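Local coordinates for protein ATP-dependent DNA helicase (Mycobacterium smegmatis, PDB 5V9X) that couples ATP hydrolysis to 3'-to-5' movement along single-stranded DNA, unwinding RNA:DNA hybrids, at residues E830-Q833 against D834-V838. Sequence-based numbering, arbitrary orientation.
Sequences ECLQ and DVYDV
E830 O accepts D834 N at 2.8 Å and V835 N at 3.0 Å, as the last turn of helix 822-835 widens from i to i+4 into i to i+5 bonding. C831 O continues the wider pattern, accepting Y836 N at 2.7 Å in a nearly straight bond (167° at the hydrogen). The helix ends on this pi-type turn, and Y836 is the first residue to leave helical angles; D837 takes the N-cap position of helix 838-849, its OD1 making a weak bond to A840 N.

Among the side chains, E830 and D834 sit one turn apart and cross at about a right angle, with E830 CG against D834 CB at 3.9 Å. Their carboxylates do not meet. E830 runs fully extended, CG opposite the backbone N (chi1 179°), and its two oxygens go to R779 and K200 in salt bridges; D834 pairs instead with R829. V835 CG2 lies beside E830 O, 3.5 Å away.

Further along, L832 brings CD2 to the edge of the Y836 ring, near its plane, 3.9 Å from CD2 of the tyrosine. C831 O stands obliquely to the same ring, 3.3 Å from Y836 CG. V766 of helix 759-769 touches both L832 and Y836, while P712 and L715 of helix 707-725 border the tyrosine.

Both kinds of contact thus link the helix end to its surroundings: L832, Y836 and V766 apolar, R708 of helix 707-725 binding V835 O and, weakly, Y836 O, and E830 reaching R779 and, in the helicase core, K200. OE2 of E830 and OD2 of D834, 5.1 Å apart, probably owe their mutual tolerance to basic partners that offset their like charges.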
loop_
_atom_site.group_PDB
_atom_site.type_symbol
_atom_site.label_atom_id
_atom_site.label_comp_id
_atom_site.label_asym_id
_atom_site.label_seq_id
_atom_site.Cartn_x
_atom_site.Cartn_y
_atom_site.Cartn_z
ATOM N N GLU A 830 15.673 3.321 -6.083
ATOM C CA GLU A 830 14.545 2.956 -5.230
ATOM C C GLU A 830 14.886 3.116 -3.754
ATOM O O GLU A 830 14.078 3.644 -2.981
ATOM C CB GLU A 830 14.098 1.522 -5.517
ATOM C CG GLU A 830 12.936 1.077 -4.635
ATOM C CD GLU A 830 12.464 -0.337 -4.917
ATOM O OE1 GLU A 830 13.109 -1.038 -5.724
ATOM O OE2 GLU A 830 11.443 -0.748 -4.326
ATOM N N CYS A 831 16.074 2.667 -3.343
ATOM C CA CYS A 831 16.453 2.751 -1.935
ATOM C C CYS A 831 16.472 4.197 -1.452
ATOM O O CYS A 831 15.884 4.525 -0.416
ATOM C CB CYS A 831 17.820 2.099 -1.717
ATOM S SG CYS A 831 17.861 0.309 -1.962
ATOM N N LEU A 832 17.136 5.079 -2.201
ATOM C CA LEU A 832 17.343 6.445 -1.736
ATOM C C LEU A 832 16.079 7.291 -1.851
ATOM O O LEU A 832 15.821 8.140 -0.989
ATOM C CB LEU A 832 18.485 7.094 -2.517
ATOM C CG LEU A 832 19.856 6.410 -2.476
ATOM C CD1 LEU A 832 20.850 7.183 -3.322
ATOM C CD2 LEU A 832 20.361 6.278 -1.050
ATOM N N GLN A 833 15.281 7.083 -2.898
ATOM C CA GLN A 833 14.109 7.916 -3.153
ATOM C C GLN A 833 12.809 7.312 -2.639
ATOM O O GLN A 833 11.978 8.035 -2.081
ATOM C CB GLN A 833 13.968 8.190 -4.652
ATOM C CG GLN A 833 15.132 8.934 -5.275
ATOM C CD GLN A 833 14.888 9.245 -6.737
ATOM O OE1 GLN A 833 13.787 9.037 -7.251
ATOM N NE2 GLN A 833 15.913 9.743 -7.417
ATOM N N ASP A 834 12.607 6.008 -2.819
ATOM C CA ASP A 834 11.343 5.363 -2.478
ATOM C C ASP A 834 11.324 4.778 -1.073
ATOM O O ASP A 834 10.280 4.808 -0.417
ATOM C CB ASP A 834 11.021 4.259 -3.490
ATOM C CG ASP A 834 10.637 4.807 -4.850
ATOM O OD1 ASP A 834 10.760 6.033 -5.057
ATOM O OD2 ASP A 834 10.204 4.011 -5.712
ATOM N N VAL A 835 12.447 4.244 -0.595
ATOM C CA VAL A 835 12.508 3.624 0.725
ATOM C C VAL A 835 12.951 4.656 1.752
ATOM O O VAL A 835 12.254 4.900 2.744
ATOM C CB VAL A 835 13.452 2.408 0.725
ATOM C CG1 VAL A 835 13.414 1.706 2.075
ATOM C CG2 VAL A 835 13.079 1.454 -0.394
ATOM N N TYR A 836 14.115 5.261 1.527
ATOM C CA TYR A 836 14.614 6.291 2.421
ATOM C C TYR A 836 13.886 7.612 2.177
ATOM O O TYR A 836 13.182 7.798 1.180
ATOM C CB TYR A 836 16.120 6.496 2.236
ATOM C CG TYR A 836 16.987 5.292 2.545
ATOM C CD1 TYR A 836 16.538 4.270 3.373
ATOM C CD2 TYR A 836 18.264 5.183 2.006
ATOM C CE1 TYR A 836 17.336 3.175 3.653
ATOM C CE2 TYR A 836 19.067 4.091 2.278
ATOM C CZ TYR A 836 18.600 3.091 3.102
ATOM O OH TYR A 836 19.401 2.003 3.372
ATOM N N ASP A 837 14.071 8.541 3.117
ATOM C CA ASP A 837 13.620 9.927 2.990
ATOM C C ASP A 837 14.797 10.791 3.436
ATOM O O ASP A 837 14.864 11.227 4.588
ATOM C CB ASP A 837 12.356 10.192 3.814
ATOM C CG ASP A 837 11.790 11.586 3.592
ATOM O OD1 ASP A 837 12.357 12.348 2.780
ATOM O OD2 ASP A 837 10.772 11.922 4.237
ATOM N N VAL A 838 15.727 11.027 2.517
ATOM C CA VAL A 838 16.956 11.759 2.821
ATOM C C VAL A 838 16.663 13.234 3.093
ATOM O O VAL A 838 17.221 13.788 4.051
ATOM C CB VAL A 838 17.996 11.584 1.701
ATOM C CG1 VAL A 838 19.233 12.416 1.991
ATOM C CG2 VAL A 838 18.367 10.115 1.551
#